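Local structure of probable transcriptional regulator (Pseudomonas aeruginosa, 2NNN) at residues 23-28 against 116-120. The protein probably acts as a MarR-family transcription factor, binding DNA through a winged helix-turn-helix domain to regulate gene expression. Sequence-based numbering, arbitrary orientation.
Sequences RYAALF and INRQA
R23 reaches across to the C-terminal end of helix 100-121 with its first three chi angles all t, and its guanidinium meets two backbone carbonyls there. NH1 of R23 donates to O of A120 at 2.8 Å, nearly straight and close to the guanidinium plane; NH2 of R23 adds weak, bent bonds to O of Q119 (2.9 Å) and O of A120 (3.3 Å). Both segments are regular alpha helix, running roughly antiparallel at 142° with axes 9.5 Å apart, and the CA atoms pair Y24 with A120 (6.1 Å) and F28 with I116 (5.7 Å). These are pieces of the long first and penultimate helices, which in MarR proteins belong to the helical dimerisation region; consistent with this, Y24 also packs on G14 and A120 on I13 of the second subunit. L27 (mt) points at the partner helix, setting CD1 3.6 Å from CA of A120. Y24, chi1 t, lays its ring edge against A120, CD1 to CB 3.7 Å, while its CE1 lies 3.8 Å from CG2 of I116. One turn further along helix 13-31, F28 (chi1 t) receives CD1 of I116 (mt) in an off-centre CH-pi contact, 4.2 Å from the ring centroid.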
# COMPACT_ATOMS: atom_id res chain seq x y z
N ARG A 23 7.96 3.17 0.25
CA ARG A 23 9.37 3.10 -0.19
C ARG A 23 9.48 2.39 -1.53
O ARG A 23 10.19 2.85 -2.44
CB ARG A 23 10.25 2.38 0.85
CG ARG A 23 11.65 2.03 0.32
CD ARG A 23 12.59 1.66 1.44
NE ARG A 23 13.86 1.13 0.97
CZ ARG A 23 14.11 -0.13 0.63
NH1 ARG A 23 13.15 -1.06 0.65
NH2 ARG A 23 15.34 -0.47 0.23
N TYR A 24 8.75 1.28 -1.67
CA TYR A 24 8.77 0.54 -2.92
C TYR A 24 8.28 1.42 -4.06
O TYR A 24 8.92 1.49 -5.12
CB TYR A 24 7.96 -0.78 -2.84
CG TYR A 24 8.10 -1.55 -4.12
CD1 TYR A 24 9.18 -2.41 -4.32
CD2 TYR A 24 7.19 -1.36 -5.18
CE1 TYR A 24 9.34 -3.09 -5.51
CE2 TYR A 24 7.35 -2.04 -6.37
CZ TYR A 24 8.43 -2.90 -6.52
OH TYR A 24 8.61 -3.57 -7.70
N ALA A 25 7.17 2.12 -3.83
CA ALA A 25 6.61 3.05 -4.82
C ALA A 25 7.62 4.12 -5.29
O ALA A 25 7.65 4.47 -6.46
CB ALA A 25 5.34 3.70 -4.27
N ALA A 26 8.44 4.60 -4.36
CA ALA A 26 9.49 5.59 -4.63
C ALA A 26 10.64 5.01 -5.48
O ALA A 26 11.11 5.66 -6.41
CB ALA A 26 10.02 6.11 -3.34
N LEU A 27 11.09 3.80 -5.16
CA LEU A 27 12.14 3.10 -5.93
C LEU A 27 11.65 2.74 -7.34
O LEU A 27 12.39 2.82 -8.32
CB LEU A 27 12.58 1.82 -5.20
CG LEU A 27 13.18 1.93 -3.78
CD1 LEU A 27 13.28 0.54 -3.15
CD2 LEU A 27 14.53 2.59 -3.81
N PHE A 28 10.40 2.31 -7.42
CA PHE A 28 9.82 1.95 -8.69
C PHE A 28 9.70 3.15 -9.64
O PHE A 28 10.12 3.08 -10.81
CB PHE A 28 8.47 1.26 -8.47
CG PHE A 28 7.93 0.61 -9.72
CD1 PHE A 28 7.28 1.38 -10.70
CD2 PHE A 28 8.09 -0.76 -9.94
CE1 PHE A 28 6.78 0.78 -11.87
CE2 PHE A 28 7.61 -1.36 -11.10
CZ PHE A 28 6.95 -0.59 -12.07
N ILE A 116 14.82 -2.55 -9.48
CA ILE A 116 13.92 -2.01 -8.45
C ILE A 116 13.69 -3.03 -7.33
O ILE A 116 13.77 -2.68 -6.15
CB ILE A 116 12.55 -1.58 -9.06
CG1 ILE A 116 12.75 -0.42 -10.04
CG2 ILE A 116 11.53 -1.23 -7.96
CD1 ILE A 116 11.61 -0.23 -11.00
N ASN A 117 13.45 -4.28 -7.71
CA ASN A 117 13.22 -5.38 -6.77
C ASN A 117 14.45 -5.70 -5.94
O ASN A 117 14.31 -5.99 -4.74
CB ASN A 117 12.79 -6.64 -7.53
CG ASN A 117 12.41 -7.79 -6.61
OD1 ASN A 117 13.22 -8.70 -6.34
ND2 ASN A 117 11.19 -7.76 -6.10
N ARG A 118 15.64 -5.65 -6.55
CA ARG A 118 16.87 -5.89 -5.78
C ARG A 118 17.18 -4.78 -4.77
O ARG A 118 17.65 -5.07 -3.67
CB ARG A 118 18.10 -6.29 -6.64
CG ARG A 118 18.74 -5.22 -7.45
CD ARG A 118 20.27 -5.45 -7.69
NE ARG A 118 21.04 -5.05 -6.51
CZ ARG A 118 21.43 -3.80 -6.22
NH1 ARG A 118 21.17 -2.78 -7.03
NH2 ARG A 118 22.09 -3.59 -5.10
N GLN A 119 16.90 -3.53 -5.14
CA GLN A 119 17.07 -2.36 -4.25
C GLN A 119 16.08 -2.38 -3.08
O GLN A 119 16.45 -2.07 -1.94
CB GLN A 119 16.85 -1.07 -5.04
CG GLN A 119 17.97 -0.70 -5.98
CD GLN A 119 17.69 0.59 -6.77
OE1 GLN A 119 18.35 0.86 -7.78
NE2 GLN A 119 16.72 1.38 -6.31
N ALA A 120 14.82 -2.73 -3.37
CA ALA A 120 13.81 -2.90 -2.33
C ALA A 120 14.31 -3.83 -1.23
O ALA A 120 14.10 -3.57 -0.03
CB ALA A 120 12.48 -3.42 -2.92